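Local coordinates for translation initiation factor eIF2b-like protein (PDB 4ZEM) that forms the beta subunit of the eIF2B complex, which probably acts as guanine nucleotide exchange factor for eIF2 in translation initiation, at residues S183-Q188 with V209-K214; G257-I262 with A287-Q292; K273-Y276 with G280-V283; D43-A48 with E86-N91; Q51-V56 with Q73-R78. One frame throughout, in Å; residues are numbered along the deposited sequence.

Contact 1. Residues S183-Q188 with V209-K214; sequences SFAEIQ and VKAASK
Glu186 has the largest share of this interface, and it spends it on one ion pair: Lys214 NZ donates to Glu186 OE2 over 2.8 Å. The ammonium group arrives on the syn side of that oxygen but sits 33° out of the carboxylate plane, so the bond is made from a raised position. Glu186 gets there with CG tucked between its backbone N and carbonyl carbon (chi1 44°), then runs on nearly straight. Lys214 is stretched out too, and the two chains meet at a slant. The second element is the small pair Ala185 and Ala211. Their CB atoms meet at 3.7 Å, and two such short side chains let the backbones close to 5.2 Å between Ala185 CA and Ala211 CA. Helix 202-214 is the connection between the parallel strands 194-198 and 218-222 of the Rossmann-like sheet, a beta-alpha-beta crossover, while the short helix 185-188 leads the chain into the first of those strands. Phe207, one turn back on helix 202-214, also touches Ala185 and continues the apolar patch. Lys210 NZ lies 6.2 Å from Glu186 OE2, too far to bond, though its charge would probably favour the carboxylate. Both Glu186 and Lys214 touch a crystal neighbour, so their exact pose may owe something to the lattice.

Contact 2. Residues G257-I262 with A287-Q292; sequences GLMAYI and ACIAAQ
Leu258 O takes two backbone N-H groups from its own helical turn, a sound bond from Ile262 N at 3.2 Å and a weak one from Tyr261 N at 3.3 Å. That turn sets Leu258 and Ile262 on the same side, towards helix 287-296, and the side chains that meet across the contact are apolar. Leu258 holds CG opposite the main-chain nitrogen (chi1 -178°) and presents CD2 to Ala290 CB at 4.1 Å. Ile262 reaches the same residue by another route: its CD1 ends 3.8 Å from Ala290 O, a methyl against a carbonyl rather than a bond. At the solvent-exposed margin Met259 bends at chi2 and chi3, which swings its CE methyl round to Ile289 CG2 at 3.7 Å, the two side chains crossing at about a right angle. Deeper in, Leu224 and Leu253 close round Leu258, and Phe270 of strand 267-271 touches Ala290. The small Ala290 thus meets both the helix opposite and the sheet. Helix 258-261 follows strand 249-252 and precedes 267-271, and helix 287-296 comes before strand 301-304: these are helices from successive strand-to-strand connections of a Rossmann-like alpha/beta fold.

Contact 3. Residues K273-Y276 with G280-V283; sequences KAVY and GLLV
Leu282 is the residue most covered in this hairpin, with Ala274 and Tyr276 packed against it. Ala274 offers only a methyl, with CB 3.9 Å from Leu282 CB. Beyond it the leucine, whose chi1 of -161° turns CG away from its own N, carries its branched end up to the phenol, where Leu282 CD2 comes 3.8 Å from Tyr276 OH. The tyrosine ring crosses the leucine at a slant and turns its edge to the backbone of Gly280, whose carbonyl carbon lies in the ring plane; Tyr276 CD1 is 3.5 Å from Gly280 O. With no side chain at Gly280, the ring rests directly against the main chain. On the other face of the two strands Val275 and Leu281 stand side by side and point the same way, Val275 CG2 meeting Leu281 CD2 at 3.6 Å. The backbone ladder is antiparallel. Leu282 N bonds to Ala274 O at 2.9 Å, almost straight at 169°, and Tyr276 N bonds to Gly280 O at 3.0 Å. At the far end Lys273 and Ala274 both face Leu282, a classic beta bulge: Leu282 O takes Lys273 N at 2.7 Å and, weakly, Ala274 N. The bulge turns Lys273 CB in over the Leu282 carbonyl, while its ammonium goes on to a salt bridge with Asp284. Strand 349-352 continues the small sheet beyond 281-284. The chemistry is thus divided: directional main-chain bonds fix the register, apolar side chains pack both faces, and the one charge is paired at the margin.

Contact 4. Residues D43-A48 with E86-N91; sequences DECAGA and EPVIGN
Cys45 swings its sulfur trans to the backbone N (chi1 161°), which sets the thiol against the longer branch of Ile89. Cys45 SG lies 3.4 Å from Ile89 CG1 and 3.8 Å from Ile89 CD1, alongside the end of that chain rather than against a single methyl. Val88 straddles the gap with both methyls. Its CG1 sits between backbone N and carbonyl carbon (chi1 70°) and comes to 4.2 Å from Cys45 SG, while CG2 points on to Ala46 CB at 3.7 Å. All four touching residues are buried. One valine therefore touches two successive residues of the facing helix, and the small Cys45 and Ala46 let the chains close to 6.0 Å between Ala46 CA and Ile89 CA. Helices 43-59 and 88-104 belong to the N-terminal helical domain that eIF2B alpha, beta and delta subunits share, packed against a Rossmann-like domain. Here the two domains are close by: Tyr308, from a loop of the alpha/beta part, touches Val88, and its carbonyl accepts a hydrogen bond from Asn91 ND2. From within the bundle, Leu35 of helix 24-37 touches Cys45 as well. Near the start of helix 43-59, Asp43 OD1 makes a salt bridge to Lys309. Asp43 is poorly ordered, and its carboxylate stays 6.8 Å from its like-charged neighbour, measured from Asp43 OD1 to Glu86 OE1.

Contact 5. Residues Q51-V56 with Q73-R78; sequences QLLRQV and QTAGAR
The peptide group joining Ala75 to Gly76 is the flat surface met across this contact, and Leu53 sits on its face: Leu53 CD2 is 4.4 Å from Gly76 N, almost straight above it. Gly76 presents bare backbone at this point, which lets the leucine methyl approach the peptide itself. The same methyl, Leu53 CD2, is 4.4 Å from Ala75 CB, so Leu53 spans the methyl and the peptide beside it. One turn further on, Val56 makes the tighter touch. Its chi1 of 170° places CG2 anti to the carbonyl carbon, and this is the branch that crosses the gap: Val56 CG2 meets Ala75 CB at 3.9 Å. Ala75 is thus approached by two side chains spaced three residues apart on the facing helix. Helices 43-59 and 65-82 follow one another in the chain and run roughly antiparallel, their short axes 148° apart and 10.2 Å from each other at the closest point, forming an alpha-helical hairpin in the N-terminal helical domain. At that separation a few methyl contacts bridge the two segments, and 121 Å² of surface is buried between them. Around it, Val72 lies against Leu53 and Leu24 of helix 24-37 against Val56, while Leu52 touches Leu31 of helix 24-37 and Leu79 of helix 65-82. Outside this apolar strip Arg78 makes salt bridges from NH1 to Glu25 and Glu29, tying helix 65-82 to helix 24-37.

Contacts 4 and 5 share helix 43-59, with centres 12 Å apart; both are buried, apolar packing inside the helical domain. Contact 3, also buried, is the one contact held by main-chain hydrogen bonds, and it touches contact 4 directly: Pro87 CG packs on Ala274 CB at 3.9 Å and on Leu282 CD2 at 4.0 Å, where the helical and alpha/beta parts meet. Contacts 1 and 2 lie in the Rossmann-like part, their centres 24 Å apart. Contact 2 is apolar with an exposed margin, and its helix 287-296 follows strand 281-284 of contact 3. Contact 1, partly exposed, is the one with a salt bridge between its segments.

Contact 1. Residues S183-Q188 with V209-K214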
# COMPACT_ATOMS: atom_id res chain seq x y z
N SER A 183 13.27 9.35 -0.90
CA SER A 183 14.55 9.53 -1.58
C SER A 183 14.42 10.46 -2.80
O SER A 183 15.41 10.91 -3.35
CB SER A 183 15.17 8.19 -2.01
OG SER A 183 14.36 7.48 -2.92
N PHE A 184 13.19 10.70 -3.24
CA PHE A 184 12.96 11.60 -4.37
C PHE A 184 12.57 13.01 -3.92
O PHE A 184 12.24 13.85 -4.75
CB PHE A 184 11.90 11.02 -5.30
CG PHE A 184 12.32 9.74 -5.95
CD1 PHE A 184 11.92 8.52 -5.42
CD2 PHE A 184 13.16 9.75 -7.06
CE1 PHE A 184 12.33 7.32 -6.00
CE2 PHE A 184 13.57 8.56 -7.64
CZ PHE A 184 13.16 7.34 -7.11
N ALA A 185 12.62 13.25 -2.61
CA ALA A 185 12.19 14.53 -2.06
C ALA A 185 12.99 15.72 -2.62
O ALA A 185 12.40 16.75 -2.96
CB ALA A 185 12.30 14.51 -0.55
N GLU A 186 14.31 15.59 -2.72
CA GLU A 186 15.14 16.70 -3.21
C GLU A 186 14.81 17.07 -4.66
O GLU A 186 14.99 18.21 -5.07
CB GLU A 186 16.63 16.37 -3.08
CG GLU A 186 17.01 14.97 -3.51
CD GLU A 186 18.46 14.64 -3.19
OE1 GLU A 186 19.36 15.39 -3.61
OE2 GLU A 186 18.69 13.62 -2.50
N ILE A 187 14.34 16.09 -5.42
CA ILE A 187 13.86 16.32 -6.78
C ILE A 187 12.53 17.08 -6.80
O ILE A 187 12.32 17.95 -7.65
CB ILE A 187 13.72 14.98 -7.54
CG1 ILE A 187 15.10 14.37 -7.77
CG2 ILE A 187 13.03 15.18 -8.88
CD1 ILE A 187 15.07 13.02 -8.43
N GLN A 188 11.63 16.74 -5.89
CA GLN A 188 10.32 17.38 -5.82
C GLN A 188 10.30 18.75 -5.16
O GLN A 188 9.57 19.64 -5.61
CB GLN A 188 9.32 16.46 -5.12
CG GLN A 188 8.73 15.42 -6.05
CD GLN A 188 8.01 16.05 -7.22
OE1 GLN A 188 7.15 16.91 -7.04
NE2 GLN A 188 8.38 15.65 -8.43
N VAL A 209 10.36 15.42 6.29
CA VAL A 209 11.53 15.37 7.17
C VAL A 209 12.81 15.08 6.39
O VAL A 209 13.86 15.69 6.66
CB VAL A 209 11.32 14.32 8.29
CG1 VAL A 209 12.63 13.91 8.94
CG2 VAL A 209 10.33 14.85 9.32
N LYS A 210 12.73 14.18 5.42
CA LYS A 210 13.88 13.84 4.59
C LYS A 210 14.28 15.05 3.75
O LYS A 210 15.46 15.38 3.63
CB LYS A 210 13.56 12.64 3.69
CG LYS A 210 14.77 11.81 3.24
CD LYS A 210 15.69 12.50 2.26
CE LYS A 210 16.80 11.55 1.83
NZ LYS A 210 17.53 11.00 2.99
N ALA A 211 13.28 15.71 3.18
CA ALA A 211 13.51 16.88 2.35
C ALA A 211 14.20 17.98 3.14
O ALA A 211 15.10 18.65 2.64
CB ALA A 211 12.19 17.38 1.77
N ALA A 212 13.80 18.12 4.40
CA ALA A 212 14.36 19.13 5.30
C ALA A 212 15.86 18.93 5.49
O ALA A 212 16.59 19.90 5.72
CB ALA A 212 13.64 19.09 6.64
N SER A 213 16.31 17.68 5.44
CA SER A 213 17.73 17.37 5.58
C SER A 213 18.53 17.90 4.40
O SER A 213 19.73 18.07 4.51
CB SER A 213 17.96 15.86 5.72
OG SER A 213 17.78 15.19 4.49
N LYS A 214 17.88 18.09 3.25
CA LYS A 214 18.60 18.55 2.07
C LYS A 214 18.11 19.85 1.46
O LYS A 214 18.66 20.31 0.46
CB LYS A 214 18.55 17.46 1.00
CG LYS A 214 19.09 16.15 1.50
CD LYS A 214 19.34 15.20 0.36
CE LYS A 214 20.08 13.98 0.85
NZ LYS A 214 19.83 12.82 -0.05

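Contact 2. Residues G257-I262 with A287-Q292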
# COMPACT_ATOMS: atom_id res chain seq x y z
N GLY A 257 -9.52 30.06 5.59
CA GLY A 257 -8.51 30.56 4.67
C GLY A 257 -7.84 29.69 3.63
O GLY A 257 -7.11 30.20 2.79
N LEU A 258 -8.03 28.38 3.69
CA LEU A 258 -7.34 27.50 2.76
C LEU A 258 -7.45 27.99 1.32
O LEU A 258 -6.47 28.05 0.60
CB LEU A 258 -7.88 26.07 2.83
CG LEU A 258 -7.13 25.11 1.91
CD1 LEU A 258 -5.62 25.24 2.10
CD2 LEU A 258 -7.56 23.66 2.13
N MET A 259 -8.66 28.39 0.93
CA MET A 259 -8.92 28.78 -0.45
C MET A 259 -8.22 30.09 -0.78
O MET A 259 -7.71 30.27 -1.89
CB MET A 259 -10.42 28.92 -0.67
CG MET A 259 -10.89 28.55 -2.05
SD MET A 259 -10.58 26.81 -2.38
CE MET A 259 -11.28 26.05 -0.92
N ALA A 260 -8.19 30.99 0.19
CA ALA A 260 -7.52 32.27 0.03
C ALA A 260 -5.99 32.13 -0.07
O ALA A 260 -5.34 32.89 -0.77
CB ALA A 260 -7.88 33.21 1.17
N TYR A 261 -5.44 31.14 0.63
CA TYR A 261 -3.99 31.05 0.77
C TYR A 261 -3.28 30.17 -0.27
O TYR A 261 -2.07 30.33 -0.47
CB TYR A 261 -3.65 30.52 2.17
CG TYR A 261 -2.18 30.51 2.50
CD1 TYR A 261 -1.57 31.63 3.04
CD2 TYR A 261 -1.39 29.39 2.26
CE1 TYR A 261 -0.23 31.65 3.35
CE2 TYR A 261 -0.04 29.40 2.55
CZ TYR A 261 0.53 30.53 3.10
OH TYR A 261 1.87 30.56 3.40
N ILE A 262 -4.02 29.33 -0.98
CA ILE A 262 -3.41 28.45 -1.99
C ILE A 262 -2.59 29.16 -3.08
O ILE A 262 -1.53 28.65 -3.47
CB ILE A 262 -4.48 27.54 -2.65
CG1 ILE A 262 -5.01 26.56 -1.60
CG2 ILE A 262 -3.90 26.77 -3.82
CD1 ILE A 262 -5.26 25.15 -2.09
N ALA A 287 -9.69 16.70 0.83
CA ALA A 287 -8.51 16.79 -0.03
C ALA A 287 -8.87 17.19 -1.46
O ALA A 287 -8.13 17.92 -2.11
CB ALA A 287 -7.75 15.47 -0.03
N CYS A 288 -10.01 16.70 -1.94
CA CYS A 288 -10.46 17.00 -3.29
C CYS A 288 -10.68 18.50 -3.50
O CYS A 288 -10.37 19.04 -4.57
CB CYS A 288 -11.73 16.23 -3.61
SG CYS A 288 -12.26 16.37 -5.33
N ILE A 289 -11.20 19.16 -2.48
CA ILE A 289 -11.40 20.60 -2.53
C ILE A 289 -10.05 21.32 -2.65
O ILE A 289 -9.91 22.27 -3.42
CB ILE A 289 -12.16 21.11 -1.29
CG1 ILE A 289 -13.47 20.33 -1.12
CG2 ILE A 289 -12.46 22.60 -1.41
CD1 ILE A 289 -14.30 20.76 0.06
N ALA A 290 -9.07 20.87 -1.88
CA ALA A 290 -7.74 21.45 -1.93
C ALA A 290 -7.10 21.18 -3.29
O ALA A 290 -6.39 22.03 -3.84
CB ALA A 290 -6.87 20.89 -0.81
N ALA A 291 -7.35 20.00 -3.83
CA ALA A 291 -6.78 19.63 -5.12
C ALA A 291 -7.30 20.54 -6.21
O ALA A 291 -6.55 20.96 -7.08
CB ALA A 291 -7.11 18.19 -5.44
N GLN A 292 -8.59 20.84 -6.17
CA GLN A 292 -9.18 21.71 -7.17
C GLN A 292 -8.64 23.13 -7.11
O GLN A 292 -8.36 23.74 -8.14
CB GLN A 292 -10.70 21.72 -7.07
CG GLN A 292 -11.35 22.38 -8.26
CD GLN A 292 -12.58 21.64 -8.72
OE1 GLN A 292 -12.68 21.25 -9.88
NE2 GLN A 292 -13.52 21.44 -7.81

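Contact 3. Residues K273-Y276 with G280-V283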
# COMPACT_ATOMS: atom_id res chain seq x y z
N LYS A 273 -4.48 7.06 0.10
CA LYS A 273 -4.84 5.79 0.72
C LYS A 273 -4.85 4.68 -0.32
O LYS A 273 -4.59 3.52 -0.01
CB LYS A 273 -6.20 5.87 1.41
CG LYS A 273 -6.27 6.77 2.63
CD LYS A 273 -7.72 7.15 2.91
CE LYS A 273 -7.88 7.84 4.25
NZ LYS A 273 -6.86 8.90 4.44
N ALA A 274 -5.18 5.04 -1.56
CA ALA A 274 -5.18 4.10 -2.67
C ALA A 274 -5.08 4.80 -4.02
O ALA A 274 -5.45 5.97 -4.15
CB ALA A 274 -6.44 3.24 -2.64
N VAL A 275 -4.61 4.08 -5.02
CA VAL A 275 -4.58 4.59 -6.39
C VAL A 275 -5.41 3.65 -7.26
O VAL A 275 -5.45 2.45 -7.01
CB VAL A 275 -3.14 4.69 -6.94
CG1 VAL A 275 -3.14 5.16 -8.40
CG2 VAL A 275 -2.32 5.62 -6.09
N TYR A 276 -6.07 4.20 -8.27
CA TYR A 276 -6.88 3.39 -9.16
C TYR A 276 -6.33 3.40 -10.58
O TYR A 276 -5.51 4.25 -10.94
CB TYR A 276 -8.32 3.87 -9.13
CG TYR A 276 -8.94 3.75 -7.76
CD1 TYR A 276 -9.05 4.85 -6.92
CD2 TYR A 276 -9.40 2.52 -7.30
CE1 TYR A 276 -9.60 4.73 -5.66
CE2 TYR A 276 -9.96 2.39 -6.04
CZ TYR A 276 -10.06 3.50 -5.22
OH TYR A 276 -10.62 3.37 -3.97
N GLY A 280 -7.36 7.85 -10.55
CA GLY A 280 -8.07 8.45 -9.44
C GLY A 280 -7.43 8.06 -8.13
O GLY A 280 -6.68 7.09 -8.05
N LEU A 281 -7.71 8.82 -7.08
CA LEU A 281 -7.10 8.55 -5.78
C LEU A 281 -8.14 8.41 -4.68
O LEU A 281 -9.23 8.98 -4.76
CB LEU A 281 -6.14 9.66 -5.39
CG LEU A 281 -4.95 9.99 -6.28
CD1 LEU A 281 -4.28 11.23 -5.72
CD2 LEU A 281 -3.97 8.82 -6.35
N LEU A 282 -7.78 7.66 -3.65
CA LEU A 282 -8.57 7.62 -2.44
C LEU A 282 -7.78 8.42 -1.42
O LEU A 282 -6.59 8.18 -1.22
CB LEU A 282 -8.82 6.19 -1.95
CG LEU A 282 -9.97 6.01 -0.97
CD1 LEU A 282 -11.30 6.39 -1.63
CD2 LEU A 282 -10.02 4.59 -0.45
N VAL A 283 -8.42 9.42 -0.83
CA VAL A 283 -7.72 10.37 0.02
C VAL A 283 -8.55 10.77 1.22
O VAL A 283 -9.72 10.41 1.32
CB VAL A 283 -7.33 11.65 -0.76
CG1 VAL A 283 -6.24 11.35 -1.79
CG2 VAL A 283 -8.57 12.26 -1.41

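Contact 4. Residues D43-A48 with E86-N91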
# COMPACT_ATOMS: atom_id res chain seq x y z
N ASP A 43 -1.30 1.41 6.52
CA ASP A 43 -0.17 0.71 5.91
C ASP A 43 0.42 -0.42 6.76
O ASP A 43 1.07 -1.32 6.22
CB ASP A 43 0.93 1.71 5.56
CG ASP A 43 0.39 2.97 4.92
OD1 ASP A 43 -0.74 2.94 4.39
OD2 ASP A 43 1.11 4.00 4.92
N GLU A 44 0.21 -0.39 8.07
CA GLU A 44 0.74 -1.47 8.90
C GLU A 44 -0.17 -2.68 8.77
O GLU A 44 0.19 -3.80 9.11
CB GLU A 44 0.87 -1.05 10.37
CG GLU A 44 -0.44 -0.72 11.04
CD GLU A 44 -0.24 -0.23 12.46
OE1 GLU A 44 0.85 -0.45 13.02
OE2 GLU A 44 -1.18 0.38 13.02
N CYS A 45 -1.36 -2.41 8.25
CA CYS A 45 -2.31 -3.44 7.85
C CYS A 45 -1.77 -4.22 6.65
O CYS A 45 -1.94 -5.44 6.57
CB CYS A 45 -3.67 -2.80 7.56
SG CYS A 45 -4.80 -3.75 6.58
N ALA A 46 -1.12 -3.52 5.72
CA ALA A 46 -0.57 -4.15 4.52
C ALA A 46 0.44 -5.23 4.88
O ALA A 46 0.39 -6.35 4.36
CB ALA A 46 0.06 -3.11 3.62
N GLY A 47 1.35 -4.89 5.79
CA GLY A 47 2.36 -5.83 6.26
C GLY A 47 1.76 -7.02 6.98
O GLY A 47 2.21 -8.15 6.81
N ALA A 48 0.72 -6.77 7.78
CA ALA A 48 0.06 -7.82 8.54
C ALA A 48 -0.55 -8.86 7.60
O ALA A 48 -0.47 -10.06 7.85
CB ALA A 48 -1.00 -7.24 9.46
N GLU A 86 -10.61 -0.84 4.09
CA GLU A 86 -9.19 -0.90 3.72
C GLU A 86 -8.92 -1.60 2.39
O GLU A 86 -8.93 -2.83 2.31
CB GLU A 86 -8.40 -1.61 4.82
CG GLU A 86 -8.52 -0.99 6.21
CD GLU A 86 -7.82 0.36 6.32
OE1 GLU A 86 -7.09 0.74 5.39
OE2 GLU A 86 -8.02 1.05 7.35
N PRO A 87 -8.60 -0.82 1.34
CA PRO A 87 -8.42 -1.45 0.02
C PRO A 87 -7.02 -2.02 -0.22
O PRO A 87 -6.82 -2.74 -1.20
CB PRO A 87 -8.69 -0.30 -0.95
CG PRO A 87 -8.42 0.97 -0.16
CD PRO A 87 -8.31 0.62 1.31
N VAL A 88 -6.07 -1.72 0.66
CA VAL A 88 -4.72 -2.24 0.51
C VAL A 88 -4.67 -3.75 0.75
O VAL A 88 -3.81 -4.45 0.22
CB VAL A 88 -3.72 -1.52 1.44
CG1 VAL A 88 -3.95 -1.90 2.91
CG2 VAL A 88 -2.30 -1.85 1.03
N ILE A 89 -5.61 -4.26 1.55
CA ILE A 89 -5.67 -5.69 1.86
C ILE A 89 -5.81 -6.51 0.57
O ILE A 89 -5.05 -7.45 0.35
CB ILE A 89 -6.84 -6.02 2.80
CG1 ILE A 89 -6.66 -5.30 4.13
CG2 ILE A 89 -6.96 -7.53 3.01
CD1 ILE A 89 -7.88 -5.38 5.05
N GLY A 90 -6.75 -6.11 -0.28
CA GLY A 90 -6.95 -6.77 -1.55
C GLY A 90 -5.72 -6.72 -2.44
O GLY A 90 -5.41 -7.69 -3.13
N ASN A 91 -5.01 -5.59 -2.43
CA ASN A 91 -3.80 -5.45 -3.24
C ASN A 91 -2.72 -6.46 -2.86
O ASN A 91 -2.11 -7.08 -3.73
CB ASN A 91 -3.22 -4.04 -3.11
CG ASN A 91 -4.17 -2.97 -3.59
OD1 ASN A 91 -5.15 -3.26 -4.29
ND2 ASN A 91 -3.88 -1.73 -3.24

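Contact 5. Residues Q51-V56 with Q73-R78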
# COMPACT_ATOMS: atom_id res chain seq x y z
N GLN A 51 2.26 -11.06 6.12
CA GLN A 51 2.74 -12.03 7.09
C GLN A 51 1.76 -13.18 7.31
O GLN A 51 2.17 -14.34 7.44
CB GLN A 51 3.05 -11.34 8.42
CG GLN A 51 4.46 -10.82 8.50
CD GLN A 51 4.70 -9.93 9.70
OE1 GLN A 51 3.83 -9.15 10.09
NE2 GLN A 51 5.88 -10.05 10.30
N LEU A 52 0.47 -12.86 7.37
CA LEU A 52 -0.56 -13.88 7.54
C LEU A 52 -0.61 -14.79 6.31
O LEU A 52 -0.72 -16.01 6.43
CB LEU A 52 -1.93 -13.23 7.80
CG LEU A 52 -3.13 -14.11 8.20
CD1 LEU A 52 -3.79 -14.81 7.00
CD2 LEU A 52 -2.73 -15.11 9.28
N LEU A 53 -0.53 -14.19 5.12
CA LEU A 53 -0.55 -14.95 3.87
C LEU A 53 0.66 -15.86 3.77
O LEU A 53 0.58 -16.98 3.25
CB LEU A 53 -0.63 -14.02 2.67
CG LEU A 53 -1.97 -13.29 2.50
CD1 LEU A 53 -2.03 -12.56 1.17
CD2 LEU A 53 -3.14 -14.27 2.65
N ARG A 54 1.80 -15.39 4.29
CA ARG A 54 3.00 -16.21 4.33
C ARG A 54 2.78 -17.46 5.18
O ARG A 54 3.26 -18.55 4.85
CB ARG A 54 4.18 -15.41 4.88
CG ARG A 54 5.52 -16.11 4.74
CD ARG A 54 6.64 -15.26 5.29
NE ARG A 54 7.91 -15.97 5.28
CZ ARG A 54 8.41 -16.63 6.32
NH1 ARG A 54 7.73 -16.67 7.46
NH2 ARG A 54 9.57 -17.25 6.21
N GLN A 55 2.06 -17.29 6.28
CA GLN A 55 1.78 -18.40 7.18
C GLN A 55 0.76 -19.35 6.56
O GLN A 55 0.78 -20.55 6.81
CB GLN A 55 1.25 -17.88 8.52
CG GLN A 55 2.32 -17.37 9.45
CD GLN A 55 3.37 -18.41 9.78
OE1 GLN A 55 3.05 -19.58 10.01
NE2 GLN A 55 4.63 -17.99 9.80
N VAL A 56 -0.13 -18.80 5.73
CA VAL A 56 -1.08 -19.61 4.97
C VAL A 56 -0.33 -20.50 3.99
O VAL A 56 -0.62 -21.69 3.87
CB VAL A 56 -2.09 -18.72 4.22
CG1 VAL A 56 -2.91 -19.54 3.24
CG2 VAL A 56 -3.00 -18.01 5.21
N GLN A 73 -6.50 -17.01 -1.60
CA GLN A 73 -7.63 -16.18 -1.96
C GLN A 73 -8.73 -16.25 -0.90
O GLN A 73 -9.33 -15.23 -0.56
CB GLN A 73 -8.18 -16.59 -3.32
CG GLN A 73 -9.64 -16.24 -3.49
CD GLN A 73 -10.09 -16.27 -4.93
OE1 GLN A 73 -9.29 -16.53 -5.84
NE2 GLN A 73 -11.36 -15.98 -5.15
N THR A 74 -8.98 -17.44 -0.38
CA THR A 74 -9.97 -17.62 0.67
C THR A 74 -9.61 -16.89 1.96
O THR A 74 -10.46 -16.23 2.57
CB THR A 74 -10.19 -19.11 0.99
OG1 THR A 74 -10.48 -19.82 -0.22
CG2 THR A 74 -11.35 -19.26 1.95
N ALA A 75 -8.35 -17.01 2.38
CA ALA A 75 -7.89 -16.31 3.58
C ALA A 75 -7.92 -14.81 3.35
O ALA A 75 -8.31 -14.04 4.23
CB ALA A 75 -6.50 -16.78 3.96
N GLY A 76 -7.50 -14.39 2.16
CA GLY A 76 -7.49 -12.98 1.80
C GLY A 76 -8.89 -12.39 1.80
O GLY A 76 -9.09 -11.25 2.21
N ALA A 77 -9.85 -13.18 1.32
CA ALA A 77 -11.24 -12.75 1.26
C ALA A 77 -11.80 -12.48 2.65
O ALA A 77 -12.55 -11.52 2.85
CB ALA A 77 -12.07 -13.80 0.54
N ARG A 78 -11.45 -13.34 3.60
CA ARG A 78 -11.90 -13.24 4.98
C ARG A 78 -11.36 -11.97 5.65
O ARG A 78 -12.08 -11.26 6.34
CB ARG A 78 -11.45 -14.47 5.76
CG ARG A 78 -12.16 -15.74 5.37
CD ARG A 78 -11.73 -16.93 6.20
NE ARG A 78 -11.93 -16.76 7.64
CZ ARG A 78 -11.47 -17.60 8.55
NH1 ARG A 78 -11.69 -17.39 9.84
NH2 ARG A 78 -10.78 -18.67 8.17